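Local coordinates for kinesin-like protein Nod (PDB 3DC4) that hydrolyses ATP through its kinesin motor domain, binds microtubules and their plus ends, and is required for meiotic segregation of non-exchange chromosomes, at residues M78-D88 with I127-R138; M112-I120 with Q192-E200. All blocks are in the same frame, centred on the assembly; numbering follows the deposited sequence.

Contact 1. Residues M78-D88 with I127-R138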
ATOM      1  N   MET A  78      14.465   1.765   0.209  1.00 19.65           N
ATOM      2  CA  MET A  78      13.227   1.094  -0.143  1.00 20.96           C
ATOM      3  C   MET A  78      12.233   2.072  -0.763  1.00 18.86           C
ATOM      4  O   MET A  78      11.614   1.774  -1.784  1.00 18.35           O
ATOM      5  CB  MET A  78      12.632   0.428   1.100  1.00 24.60           C
ATOM      6  CG  MET A  78      11.351  -0.353   0.841  1.00 31.90           C
ATOM      7  SD  MET A  78       9.858   0.632   1.124  1.00 35.22           S
ATOM      8  CE  MET A  78       9.294   0.966  -0.528  1.00 39.76           C
ATOM      9  N   TYR A  79      12.098   3.245  -0.154  1.00 17.60           N
ATOM     10  CA  TYR A  79      11.180   4.267  -0.656  1.00 17.47           C
ATOM     11  C   TYR A  79      11.632   4.771  -2.030  1.00 18.01           C
ATOM     12  O   TYR A  79      10.841   4.864  -2.962  1.00 17.67           O
ATOM     13  CB  TYR A  79      11.106   5.444   0.331  1.00 18.39           C
ATOM     14  CG  TYR A  79      10.445   6.674  -0.255  1.00 19.90           C
ATOM     15  CD1 TYR A  79       9.064   6.730  -0.438  1.00 18.57           C
ATOM     16  CD2 TYR A  79      11.211   7.748  -0.707  1.00 20.27           C
ATOM     17  CE1 TYR A  79       8.463   7.819  -1.064  1.00 19.15           C
ATOM     18  CE2 TYR A  79      10.616   8.843  -1.338  1.00 21.66           C
ATOM     19  CZ  TYR A  79       9.243   8.866  -1.515  1.00 21.17           C
ATOM     20  OH  TYR A  79       8.653   9.912  -2.178  1.00 20.18           O
ATOM     21  N   GLN A  80      12.915   5.093  -2.149  1.00 17.59           N
ATOM     22  CA  GLN A  80      13.444   5.590  -3.408  1.00 17.95           C
ATOM     23  C   GLN A  80      13.254   4.593  -4.550  1.00 17.53           C
ATOM     24  O   GLN A  80      12.896   4.976  -5.651  1.00 18.73           O
ATOM     25  CB  GLN A  80      14.929   5.934  -3.255  1.00 18.77           C
ATOM     26  CG  GLN A  80      15.182   7.049  -2.259  1.00 27.13           C
ATOM     27  CD  GLN A  80      14.876   8.422  -2.808  1.00 30.62           C
ATOM     28  OE1 GLN A  80      14.381   9.295  -2.092  1.00 35.11           O
ATOM     29  NE2 GLN A  80      15.199   8.635  -4.079  1.00 33.55           N
ATOM     30  N   ALA A  81      13.479   3.312  -4.285  1.00 16.99           N
ATOM     31  CA  ALA A  81      13.343   2.298  -5.321  1.00 18.59           C
ATOM     32  C   ALA A  81      11.913   1.924  -5.653  1.00 19.46           C
ATOM     33  O   ALA A  81      11.566   1.740  -6.816  1.00 18.94           O
ATOM     34  CB  ALA A  81      14.102   1.034  -4.923  1.00 19.34           C
ATOM     35  N   LEU A  82      11.077   1.830  -4.631  1.00 18.64           N
ATOM     36  CA  LEU A  82       9.715   1.382  -4.828  1.00 18.86           C
ATOM     37  C   LEU A  82       8.603   2.404  -4.934  1.00 20.07           C
ATOM     38  O   LEU A  82       7.660   2.217  -5.709  1.00 20.44           O
ATOM     39  CB  LEU A  82       9.372   0.400  -3.712  1.00 20.62           C
ATOM     40  CG  LEU A  82       8.071  -0.377  -3.866  1.00 22.99           C
ATOM     41  CD1 LEU A  82       8.209  -1.348  -5.038  1.00 23.95           C
ATOM     42  CD2 LEU A  82       7.780  -1.120  -2.577  1.00 23.60           C
ATOM     43  N   ILE A  83       8.701   3.490  -4.181  1.00 19.18           N
ATOM     44  CA  ILE A  83       7.624   4.464  -4.176  1.00 18.47           C
ATOM     45  C   ILE A  83       7.882   5.783  -4.887  1.00 19.02           C
ATOM     46  O   ILE A  83       7.002   6.294  -5.570  1.00 19.67           O
ATOM     47  CB  ILE A  83       7.194   4.735  -2.719  1.00 16.78           C
ATOM     48  CG1 ILE A  83       6.881   3.403  -2.028  1.00 15.49           C
ATOM     49  CG2 ILE A  83       5.977   5.647  -2.680  1.00 17.45           C
ATOM     50  CD1 ILE A  83       5.631   2.681  -2.558  1.00 16.60           C
ATOM     51  N   LEU A  84       9.083   6.327  -4.738  1.00 20.49           N
ATOM     52  CA  LEU A  84       9.410   7.597  -5.375  1.00 22.13           C
ATOM     53  C   LEU A  84       8.938   7.672  -6.831  1.00 23.07           C
ATOM     54  O   LEU A  84       8.348   8.675  -7.242  1.00 22.55           O
ATOM     55  CB  LEU A  84      10.920   7.862  -5.298  1.00 24.29           C
ATOM     56  CG  LEU A  84      11.355   9.187  -5.931  1.00 29.15           C
ATOM     57  CD1 LEU A  84      10.698  10.353  -5.200  1.00 30.03           C
ATOM     58  CD2 LEU A  84      12.870   9.307  -5.882  1.00 30.46           C
ATOM     59  N   PRO A  85       9.175   6.614  -7.627  1.00 22.63           N
ATOM     60  CA  PRO A  85       8.741   6.634  -9.030  1.00 23.45           C
ATOM     61  C   PRO A  85       7.243   6.903  -9.194  1.00 24.29           C
ATOM     62  O   PRO A  85       6.816   7.486 -10.187  1.00 24.94           O
ATOM     63  CB  PRO A  85       9.131   5.246  -9.535  1.00 24.02           C
ATOM     64  CG  PRO A  85      10.377   4.961  -8.738  1.00 25.62           C
ATOM     65  CD  PRO A  85       9.952   5.397  -7.344  1.00 24.63           C
ATOM     66  N   LEU A  86       6.449   6.481  -8.215  1.00 23.11           N
ATOM     67  CA  LEU A  86       5.005   6.682  -8.272  1.00 23.24           C
ATOM     68  C   LEU A  86       4.607   8.135  -8.041  1.00 23.31           C
ATOM     69  O   LEU A  86       3.537   8.565  -8.467  1.00 23.98           O
ATOM     70  CB  LEU A  86       4.302   5.808  -7.235  1.00 21.80           C
ATOM     71  CG  LEU A  86       4.447   4.295  -7.391  1.00 22.91           C
ATOM     72  CD1 LEU A  86       3.709   3.605  -6.254  1.00 23.82           C
ATOM     73  CD2 LEU A  86       3.894   3.849  -8.747  1.00 23.52           C
ATOM     74  N   VAL A  87       5.467   8.895  -7.372  1.00 23.44           N
ATOM     75  CA  VAL A  87       5.146  10.285  -7.089  1.00 23.93           C
ATOM     76  C   VAL A  87       4.867  11.070  -8.362  1.00 24.76           C
ATOM     77  O   VAL A  87       3.894  11.817  -8.428  1.00 23.05           O
ATOM     78  CB  VAL A  87       6.265  10.961  -6.277  1.00 24.01           C
ATOM     79  CG1 VAL A  87       5.944  12.439  -6.066  1.00 25.53           C
ATOM     80  CG2 VAL A  87       6.397  10.275  -4.929  1.00 23.57           C
ATOM     81  N   ASP A  88       5.707  10.911  -9.378  1.00 25.54           N
ATOM     82  CA  ASP A  88       5.462  11.627 -10.623  1.00 28.70           C
ATOM     83  C   ASP A  88       4.141  11.203 -11.251  1.00 27.52           C
ATOM     84  O   ASP A  88       3.401  12.036 -11.775  1.00 27.34           O
ATOM     85  CB  ASP A  88       6.594  11.406 -11.626  1.00 32.69           C
ATOM     86  CG  ASP A  88       7.745  12.362 -11.413  1.00 36.62           C
ATOM     87  OD1 ASP A  88       7.497  13.481 -10.906  1.00 38.63           O
ATOM     88  OD2 ASP A  88       8.890  12.000 -11.759  1.00 39.40           O
ATOM     89  N   ILE A 127       7.141   5.076   4.365  1.00 15.22           N
ATOM     90  CA  ILE A 127       6.671   5.534   3.066  1.00 14.91           C
ATOM     91  C   ILE A 127       5.752   6.742   3.081  1.00 15.38           C
ATOM     92  O   ILE A 127       5.960   7.655   2.294  1.00 15.52           O
ATOM     93  CB  ILE A 127       5.984   4.384   2.306  1.00 14.47           C
ATOM     94  CG1 ILE A 127       7.049   3.372   1.884  1.00 14.91           C
ATOM     95  CG2 ILE A 127       5.231   4.921   1.098  1.00 13.94           C
ATOM     96  CD1 ILE A 127       6.502   2.092   1.267  1.00 18.59           C
ATOM     97  N   LEU A 128       4.750   6.760   3.955  1.00 15.07           N
ATOM     98  CA  LEU A 128       3.819   7.885   4.006  1.00 18.12           C
ATOM     99  C   LEU A 128       4.481   9.250   4.157  1.00 18.19           C
ATOM    100  O   LEU A 128       4.303  10.125   3.311  1.00 15.97           O
ATOM    101  CB  LEU A 128       2.806   7.698   5.141  1.00 19.70           C
ATOM    102  CG  LEU A 128       1.417   7.166   4.779  1.00 24.27           C
ATOM    103  CD1 LEU A 128       0.599   6.942   6.057  1.00 23.83           C
ATOM    104  CD2 LEU A 128       0.698   8.167   3.869  1.00 21.15           C
ATOM    105  N   PRO A 129       5.263   9.450   5.230  1.00 18.53           N
ATOM    106  CA  PRO A 129       5.905  10.756   5.396  1.00 19.86           C
ATOM    107  C   PRO A 129       6.889  11.117   4.288  1.00 19.30           C
ATOM    108  O   PRO A 129       7.015  12.286   3.937  1.00 19.30           O
ATOM    109  CB  PRO A 129       6.566  10.644   6.772  1.00 20.65           C
ATOM    110  CG  PRO A 129       6.893   9.181   6.866  1.00 21.30           C
ATOM    111  CD  PRO A 129       5.657   8.522   6.306  1.00 18.51           C
ATOM    112  N   ARG A 130       7.579  10.126   3.731  1.00 19.39           N
ATOM    113  CA  ARG A 130       8.536  10.406   2.666  1.00 18.96           C
ATOM    114  C   ARG A 130       7.819  10.803   1.386  1.00 17.43           C
ATOM    115  O   ARG A 130       8.237  11.731   0.687  1.00 17.53           O
ATOM    116  CB  ARG A 130       9.426   9.190   2.406  1.00 18.66           C
ATOM    117  CG  ARG A 130      10.268   8.794   3.609  1.00 21.09           C
ATOM    118  CD  ARG A 130      11.155   7.600   3.326  1.00 16.55           C
ATOM    119  NE  ARG A 130      11.869   7.220   4.537  1.00 17.78           N
ATOM    120  CZ  ARG A 130      13.018   7.761   4.929  1.00 18.26           C
ATOM    121  NH1 ARG A 130      13.596   8.697   4.189  1.00 19.08           N
ATOM    122  NH2 ARG A 130      13.569   7.397   6.083  1.00 16.70           N
ATOM    123  N   ALA A 131       6.735  10.102   1.081  1.00 15.78           N
ATOM    124  CA  ALA A 131       5.965  10.398  -0.118  1.00 17.00           C
ATOM    125  C   ALA A 131       5.379  11.801  -0.037  1.00 17.22           C
ATOM    126  O   ALA A 131       5.482  12.580  -0.978  1.00 16.77           O
ATOM    127  CB  ALA A 131       4.853   9.393  -0.278  1.00 17.10           C
ATOM    128  N   LEU A 132       4.759  12.118   1.094  1.00 17.96           N
ATOM    129  CA  LEU A 132       4.153  13.433   1.265  1.00 17.54           C
ATOM    130  C   LEU A 132       5.202  14.526   1.086  1.00 19.46           C
ATOM    131  O   LEU A 132       4.935  15.569   0.483  1.00 19.53           O
ATOM    132  CB  LEU A 132       3.505  13.540   2.649  1.00 17.33           C
ATOM    133  CG  LEU A 132       2.801  14.872   2.944  1.00 18.54           C
ATOM    134  CD1 LEU A 132       1.643  15.069   1.962  1.00 16.85           C
ATOM    135  CD2 LEU A 132       2.277  14.856   4.381  1.00 17.06           C
ATOM    136  N   GLY A 133       6.402  14.280   1.607  1.00 21.59           N
ATOM    137  CA  GLY A 133       7.478  15.246   1.475  1.00 21.89           C
ATOM    138  C   GLY A 133       7.794  15.553   0.021  1.00 22.03           C
ATOM    139  O   GLY A 133       7.885  16.718  -0.352  1.00 22.13           O
ATOM    140  N   ASP A 134       7.954  14.517  -0.802  1.00 22.20           N
ATOM    141  CA  ASP A 134       8.261  14.716  -2.217  1.00 22.05           C
ATOM    142  C   ASP A 134       7.083  15.295  -3.000  1.00 21.33           C
ATOM    143  O   ASP A 134       7.274  15.973  -4.010  1.00 21.69           O
ATOM    144  CB  ASP A 134       8.725  13.398  -2.857  1.00 25.26           C
ATOM    145  CG  ASP A 134      10.144  13.016  -2.445  1.00 28.57           C
ATOM    146  OD1 ASP A 134      11.047  13.876  -2.558  1.00 28.60           O
ATOM    147  OD2 ASP A 134      10.364  11.860  -2.016  1.00 24.99           O
ATOM    148  N   ILE A 135       5.868  15.019  -2.539  1.00 22.09           N
ATOM    149  CA  ILE A 135       4.674  15.541  -3.187  1.00 21.57           C
ATOM    150  C   ILE A 135       4.642  17.056  -2.995  1.00 22.81           C
ATOM    151  O   ILE A 135       4.445  17.804  -3.954  1.00 23.84           O
ATOM    152  CB  ILE A 135       3.404  14.915  -2.586  1.00 21.74           C
ATOM    153  CG1 ILE A 135       3.306  13.447  -3.018  1.00 21.72           C
ATOM    154  CG2 ILE A 135       2.161  15.686  -3.033  1.00 20.81           C
ATOM    155  CD1 ILE A 135       2.217  12.677  -2.310  1.00 21.56           C
ATOM    156  N   PHE A 136       4.852  17.509  -1.763  1.00 23.29           N
ATOM    157  CA  PHE A 136       4.847  18.940  -1.479  1.00 25.77           C
ATOM    158  C   PHE A 136       5.934  19.640  -2.286  1.00 28.85           C
ATOM    159  O   PHE A 136       5.694  20.672  -2.914  1.00 29.30           O
ATOM    160  CB  PHE A 136       5.093  19.215   0.013  1.00 27.23           C
ATOM    161  CG  PHE A 136       3.905  18.940   0.906  1.00 25.27           C
ATOM    162  CD1 PHE A 136       2.605  19.189   0.476  1.00 26.72           C
ATOM    163  CD2 PHE A 136       4.100  18.490   2.208  1.00 25.96           C
ATOM    164  CE1 PHE A 136       1.519  18.995   1.332  1.00 27.77           C
ATOM    165  CE2 PHE A 136       3.019  18.295   3.071  1.00 25.90           C
ATOM    166  CZ  PHE A 136       1.729  18.548   2.634  1.00 25.19           C
ATOM    167  N   GLU A 137       7.134  19.071  -2.263  1.00 31.56           N
ATOM    168  CA  GLU A 137       8.264  19.651  -2.974  1.00 34.69           C
ATOM    169  C   GLU A 137       7.986  19.876  -4.458  1.00 35.57           C
ATOM    170  O   GLU A 137       8.241  20.956  -4.990  1.00 36.15           O
ATOM    171  CB  GLU A 137       9.489  18.755  -2.802  1.00 37.50           C
ATOM    172  CG  GLU A 137      10.731  19.257  -3.499  1.00 42.35           C
ATOM    173  CD  GLU A 137      11.957  18.466  -3.103  1.00 46.22           C
ATOM    174  OE1 GLU A 137      12.297  18.467  -1.900  1.00 47.93           O
ATOM    175  OE2 GLU A 137      12.576  17.840  -3.991  1.00 48.06           O
ATOM    176  N   ARG A 138       7.456  18.857  -5.122  1.00 35.94           N
ATOM    177  CA  ARG A 138       7.159  18.966  -6.545  1.00 38.82           C
ATOM    178  C   ARG A 138       5.982  19.890  -6.823  1.00 39.63           C
ATOM    179  O   ARG A 138       5.924  20.534  -7.869  1.00 40.23           O
ATOM    180  CB  ARG A 138       6.893  17.582  -7.127  1.00 40.40           C
ATOM    181  CG  ARG A 138       8.085  16.657  -7.005  1.00 42.24           C
ATOM    182  CD  ARG A 138       7.782  15.300  -7.591  1.00 45.04           C
ATOM    183  NE  ARG A 138       8.922  14.399  -7.483  1.00 47.22           N
ATOM    184  CZ  ARG A 138       8.921  13.146  -7.918  1.00 48.55           C
ATOM    185  NH1 ARG A 138       7.837  12.644  -8.492  1.00 51.28           N
ATOM    186  NH2 ARG A 138      10.001  12.392  -7.779  1.00 50.40           N
TER
HETATM  187  O   HOH W   1      13.137  11.887  -2.197  1.00 37.21           O
HETATM  188  O   HOH W   2      14.034   8.883   0.948  1.00 40.83           O

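Contact 2. Residues M112-I120 with Q192-E200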
ATOM      1  N   MET A 112       5.339   1.165   5.784  1.00 14.75           N
ATOM      2  CA  MET A 112       4.408   2.127   5.222  1.00 16.68           C
ATOM      3  C   MET A 112       4.406   3.462   5.949  1.00 15.88           C
ATOM      4  O   MET A 112       3.912   4.457   5.419  1.00 15.58           O
ATOM      5  CB  MET A 112       3.000   1.533   5.205  1.00 17.28           C
ATOM      6  CG  MET A 112       2.894   0.208   4.447  1.00 19.05           C
ATOM      7  SD  MET A 112       3.787   0.239   2.869  1.00 21.73           S
ATOM      8  CE  MET A 112       2.424   0.491   1.720  1.00 21.53           C
ATOM      9  N   GLY A 113       4.951   3.480   7.162  1.00 16.55           N
ATOM     10  CA  GLY A 113       5.010   4.712   7.940  1.00 20.98           C
ATOM     11  C   GLY A 113       3.683   5.105   8.558  1.00 23.48           C
ATOM     12  O   GLY A 113       3.277   6.263   8.498  1.00 23.26           O
ATOM     13  N   MET A 114       3.019   4.133   9.173  1.00 27.11           N
ATOM     14  CA  MET A 114       1.723   4.339   9.801  1.00 31.30           C
ATOM     15  C   MET A 114       1.781   4.992  11.177  1.00 32.86           C
ATOM     16  O   MET A 114       0.763   5.447  11.695  1.00 34.54           O
ATOM     17  CB  MET A 114       0.993   3.001   9.904  1.00 32.91           C
ATOM     18  CG  MET A 114       0.652   2.388   8.559  1.00 34.80           C
ATOM     19  SD  MET A 114      -0.455   3.445   7.593  1.00 42.35           S
ATOM     20  CE  MET A 114      -1.946   3.361   8.574  1.00 39.96           C
ATOM     21  N   THR A 115       2.970   5.037  11.765  1.00 34.10           N
ATOM     22  CA  THR A 115       3.151   5.639  13.080  1.00 35.19           C
ATOM     23  C   THR A 115       3.391   7.139  12.933  1.00 35.98           C
ATOM     24  O   THR A 115       4.088   7.576  12.021  1.00 34.65           O
ATOM     25  CB  THR A 115       4.354   5.009  13.817  1.00 35.25           C
ATOM     26  OG1 THR A 115       4.119   3.607  14.000  1.00 36.04           O
ATOM     27  CG2 THR A 115       4.554   5.663  15.186  1.00 36.40           C
ATOM     28  N   PRO A 116       2.805   7.953  13.828  1.00 37.16           N
ATOM     29  CA  PRO A 116       2.980   9.408  13.767  1.00 37.03           C
ATOM     30  C   PRO A 116       4.456   9.789  13.660  1.00 37.42           C
ATOM     31  O   PRO A 116       5.256   9.463  14.537  1.00 38.84           O
ATOM     32  CB  PRO A 116       2.339   9.884  15.067  1.00 37.73           C
ATOM     33  CG  PRO A 116       1.218   8.905  15.250  1.00 37.20           C
ATOM     34  CD  PRO A 116       1.875   7.578  14.910  1.00 37.15           C
ATOM     35  N   PRO A 117       4.831  10.488  12.578  1.00 37.75           N
ATOM     36  CA  PRO A 117       6.198  10.937  12.299  1.00 38.36           C
ATOM     37  C   PRO A 117       6.918  11.575  13.486  1.00 39.27           C
ATOM     38  O   PRO A 117       8.094  11.298  13.726  1.00 37.20           O
ATOM     39  CB  PRO A 117       6.004  11.921  11.149  1.00 39.49           C
ATOM     40  CG  PRO A 117       4.849  11.335  10.416  1.00 38.36           C
ATOM     41  CD  PRO A 117       3.908  10.975  11.537  1.00 38.24           C
ATOM     42  N   GLY A 118       6.209  12.430  14.218  1.00 39.51           N
ATOM     43  CA  GLY A 118       6.799  13.096  15.366  1.00 40.97           C
ATOM     44  C   GLY A 118       7.514  12.153  16.315  1.00 41.35           C
ATOM     45  O   GLY A 118       8.607  12.452  16.788  1.00 41.43           O
ATOM     46  N   GLU A 119       6.899  11.010  16.593  1.00 43.31           N
ATOM     47  CA  GLU A 119       7.484  10.026  17.496  1.00 44.09           C
ATOM     48  C   GLU A 119       8.258   8.936  16.755  1.00 43.40           C
ATOM     49  O   GLU A 119       8.162   7.758  17.097  1.00 45.87           O
ATOM     50  CB  GLU A 119       6.383   9.390  18.350  1.00 46.56           C
ATOM     51  CG  GLU A 119       5.183   8.906  17.552  1.00 49.47           C
ATOM     52  CD  GLU A 119       4.107   8.287  18.424  1.00 52.01           C
ATOM     53  OE1 GLU A 119       4.345   7.194  18.981  1.00 53.23           O
ATOM     54  OE2 GLU A 119       3.023   8.899  18.557  1.00 53.41           O
ATOM     55  N   ILE A 120       9.028   9.336  15.747  1.00 39.43           N
ATOM     56  CA  ILE A 120       9.814   8.393  14.952  1.00 36.39           C
ATOM     57  C   ILE A 120      11.156   8.998  14.555  1.00 33.98           C
ATOM     58  O   ILE A 120      11.211  10.129  14.080  1.00 32.93           O
ATOM     59  CB  ILE A 120       9.067   7.994  13.645  1.00 35.63           C
ATOM     60  CG1 ILE A 120       7.774   7.252  13.978  1.00 35.54           C
ATOM     61  CG2 ILE A 120       9.959   7.127  12.772  1.00 34.92           C
ATOM     62  CD1 ILE A 120       7.992   5.951  14.722  1.00 36.28           C
ATOM     63  N   GLN A 192       4.269  18.227   7.266  1.00 30.96           N
ATOM     64  CA  GLN A 192       4.379  16.956   7.971  1.00 30.67           C
ATOM     65  C   GLN A 192       3.577  16.971   9.263  1.00 30.88           C
ATOM     66  O   GLN A 192       3.038  15.945   9.683  1.00 29.36           O
ATOM     67  CB  GLN A 192       5.846  16.651   8.287  1.00 31.39           C
ATOM     68  CG  GLN A 192       6.698  16.281   7.075  1.00 29.77           C
ATOM     69  CD  GLN A 192       6.244  14.987   6.417  1.00 30.75           C
ATOM     70  OE1 GLN A 192       5.992  13.987   7.088  1.00 30.60           O
ATOM     71  NE2 GLN A 192       6.150  14.999   5.096  1.00 31.59           N
ATOM     72  N   ALA A 193       3.506  18.138   9.893  1.00 29.75           N
ATOM     73  CA  ALA A 193       2.768  18.279  11.139  1.00 29.07           C
ATOM     74  C   ALA A 193       1.318  17.849  10.939  1.00 27.05           C
ATOM     75  O   ALA A 193       0.746  17.163  11.784  1.00 27.26           O
ATOM     76  CB  ALA A 193       2.822  19.727  11.619  1.00 29.63           C
ATOM     77  N   ASP A 194       0.727  18.249   9.818  1.00 26.07           N
ATOM     78  CA  ASP A 194      -0.657  17.893   9.535  1.00 26.31           C
ATOM     79  C   ASP A 194      -0.804  16.383   9.380  1.00 25.71           C
ATOM     80  O   ASP A 194      -1.788  15.797   9.830  1.00 28.49           O
ATOM     81  CB  ASP A 194      -1.141  18.603   8.268  1.00 27.38           C
ATOM     82  CG  ASP A 194      -1.230  20.108   8.445  1.00 29.78           C
ATOM     83  OD1 ASP A 194      -1.717  20.543   9.508  1.00 28.87           O
ATOM     84  OD2 ASP A 194      -0.828  20.850   7.529  1.00 29.76           O
ATOM     85  N   LEU A 195       0.182  15.755   8.749  1.00 23.83           N
ATOM     86  CA  LEU A 195       0.150  14.309   8.565  1.00 24.44           C
ATOM     87  C   LEU A 195       0.178  13.674   9.944  1.00 23.36           C
ATOM     88  O   LEU A 195      -0.547  12.726  10.222  1.00 23.49           O
ATOM     89  CB  LEU A 195       1.365  13.846   7.759  1.00 21.59           C
ATOM     90  CG  LEU A 195       1.576  12.330   7.632  1.00 21.79           C
ATOM     91  CD1 LEU A 195       0.366  11.684   6.947  1.00 21.33           C
ATOM     92  CD2 LEU A 195       2.842  12.081   6.812  1.00 22.09           C
ATOM     93  N   HIS A 196       1.020  14.213  10.813  1.00 26.04           N
ATOM     94  CA  HIS A 196       1.124  13.694  12.165  1.00 27.61           C
ATOM     95  C   HIS A 196      -0.235  13.769  12.861  1.00 27.47           C
ATOM     96  O   HIS A 196      -0.634  12.837  13.558  1.00 26.21           O
ATOM     97  CB  HIS A 196       2.175  14.482  12.945  1.00 29.70           C
ATOM     98  CG  HIS A 196       2.403  13.969  14.329  1.00 34.28           C
ATOM     99  ND1 HIS A 196       1.458  14.080  15.327  1.00 36.53           N
ATOM    100  CD2 HIS A 196       3.455  13.319  14.881  1.00 34.04           C
ATOM    101  CE1 HIS A 196       1.919  13.523  16.432  1.00 34.19           C
ATOM    102  NE2 HIS A 196       3.129  13.052  16.189  1.00 36.50           N
ATOM    103  N   HIS A 197      -0.954  14.870  12.655  1.00 28.49           N
ATOM    104  CA  HIS A 197      -2.268  15.038  13.269  1.00 29.86           C
ATOM    105  C   HIS A 197      -3.262  13.974  12.810  1.00 29.42           C
ATOM    106  O   HIS A 197      -3.898  13.321  13.640  1.00 29.69           O
ATOM    107  CB  HIS A 197      -2.826  16.429  12.952  1.00 33.41           C
ATOM    108  CG  HIS A 197      -4.249  16.625  13.382  1.00 36.56           C
ATOM    109  ND1 HIS A 197      -4.638  16.582  14.702  1.00 38.18           N
ATOM    110  CD2 HIS A 197      -5.374  16.863  12.665  1.00 38.30           C
ATOM    111  CE1 HIS A 197      -5.943  16.786  14.782  1.00 38.90           C
ATOM    112  NE2 HIS A 197      -6.412  16.959  13.561  1.00 38.69           N
ATOM    113  N   ILE A 198      -3.398  13.797  11.495  1.00 27.86           N
ATOM    114  CA  ILE A 198      -4.346  12.814  10.977  1.00 28.35           C
ATOM    115  C   ILE A 198      -3.995  11.392  11.398  1.00 27.68           C
ATOM    116  O   ILE A 198      -4.886  10.580  11.655  1.00 28.54           O
ATOM    117  CB  ILE A 198      -4.481  12.880   9.417  1.00 28.53           C
ATOM    118  CG1 ILE A 198      -3.263  12.258   8.729  1.00 30.14           C
ATOM    119  CG2 ILE A 198      -4.670  14.318   8.972  1.00 29.94           C
ATOM    120  CD1 ILE A 198      -3.498  10.824   8.254  1.00 27.28           C
ATOM    121  N   LEU A 199      -2.703  11.084  11.480  1.00 27.82           N
ATOM    122  CA  LEU A 199      -2.289   9.744  11.885  1.00 27.28           C
ATOM    123  C   LEU A 199      -2.575   9.512  13.361  1.00 29.69           C
ATOM    124  O   LEU A 199      -3.008   8.430  13.757  1.00 28.48           O
ATOM    125  CB  LEU A 199      -0.800   9.528  11.608  1.00 28.57           C
ATOM    126  CG  LEU A 199      -0.414   9.391  10.138  1.00 28.29           C
ATOM    127  CD1 LEU A 199       1.087   9.186  10.017  1.00 27.22           C
ATOM    128  CD2 LEU A 199      -1.169   8.204   9.534  1.00 30.54           C
ATOM    129  N   GLU A 200      -2.335  10.539  14.169  1.00 30.53           N
ATOM    130  CA  GLU A 200      -2.576  10.449  15.602  1.00 34.01           C
ATOM    131  C   GLU A 200      -4.080  10.361  15.856  1.00 33.54           C
ATOM    132  O   GLU A 200      -4.544   9.537  16.648  1.00 32.27           O
ATOM    133  CB  GLU A 200      -1.996  11.679  16.309  1.00 38.28           C
ATOM    134  CG  GLU A 200      -2.144  11.669  17.821  1.00 42.94           C
ATOM    135  CD  GLU A 200      -1.587  12.930  18.463  1.00 47.20           C
ATOM    136  OE1 GLU A 200      -0.357  13.150  18.375  1.00 48.20           O
ATOM    137  OE2 GLU A 200      -2.377  13.705  19.052  1.00 49.00           O
TER

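Contact 1. Residues M78-D88 with I127-R138
Tyr79 and Ile127 bring their CA atoms within 6.0 Å where helix 78-82 passes helix 127-138 at -60°, and helix 84-88 follows, crossing the same partner at a shallower -37°. In the P-loop fold of the kinesin motor domain, this is helix-on-helix packing beside the central sheet, whose strand 234-241 takes Ile127 and Ala131 against Ile239 and Met237. Knobs-into-holes packing supplies the middle: Tyr79 enters a pocket made by Ile127, Arg130, Ala131 and Asp134. CB of Arg130 lies almost exactly over the centre of the Tyr79 ring, 3.6 Å from its centroid, as a CH-pi contact. Swung anti to the main-chain nitrogen (chi1 166°), the ring carries Tyr79 OH to Asp134 OD2, a 2.6 Å hydrogen bond to the anti lone pair of a nearly coplanar carboxylate. The same oxygen has a water nearby that also reaches Gln80 OE1. At the start of helix 127-138, Ile127 CD1 meets Met78 CE at 3.5 Å and also touches Ile83 CG1, an apolar cluster in which a thioether end meets two isoleucines. Arg138, extended from CG to NE, reaches across Val87, whose CG1 lies over one face of the guanidinium, and ends in a salt bridge from Arg138 NH1 to Asp88 OD1 at 2.6 Å.

Contact 2. Residues M112-I120 with Q192-E200
Pro116 CB lies over one face of the His196 ring, a CH-pi contact offset toward the rim, where loop 112-120 passes helix 192-200. The loop leaves the helix that follows the P-loop through a Schellman motif, with Gly113 at positive phi as its C-prime residue, and then folds a short 3-10 turn against helix 192-200. The side chain of His196 can be followed outward. CB lies beside Pro117 CD, and the first torsion, CG anti to the backbone nitrogen (chi1 -177°), brings the ring to Pro116 and Gly118. CG has Pro116 CB and Gly118 N at the margin of its reach. As modelled, CD2 of His196 stands 3.0 Å from Gly118 N, which lies at the ring edge in its plane; a CB on Gly118 would collide with this edge, which suits the glycine. NE2 of His196 sits 3.5 Å from Pro116 CB. CE1 also meets Pro116 CB, while Glu200 OE1 approaches the edge in plane; the other oxygen of Glu200 is paired with Arg204. Because a turned ring would put nitrogens where CD2 and CE1 are placed, the identity of these edge atoms is uncertain. With an alanine here, the face under Pro116 CB is lost and a gap is likely to open beside the Gly118 turn. As modelled, no hydrogen bond crosses the contact. Pro117 CG touches Leu195 CD2 at 4.2 Å, and Leu199 pushes its branched end between loop carbonyls and proline, CD2 lying near Met114 O. The other methyl of Leu199, CD1, packs 3.7 Å from Pro117 CD.

Overall arrangement
Helix 127-141 is the element between the two contacts. In contact 1 it meets helices 75-82 and 84-92, while Leu128, Pro129 and Leu132 on its other side touch helix 192-204, which belongs to contact 2. The segments join directly: Leu128 N bonds to Met112 O, and Gln192 NE2 reaches Pro129 O weakly. Both contacts are partly buried, but contact 1 has no exposed residue among those touching, whereas contact 2 includes the exposed Gly118 and Glu119. Chemistry differs too: the helices beside the sheet combine apolar packing with a tyrosine-aspartate hydrogen bond and a salt bridge, while the loop of contact 2 relies on prolines, a leucine and an imidazole.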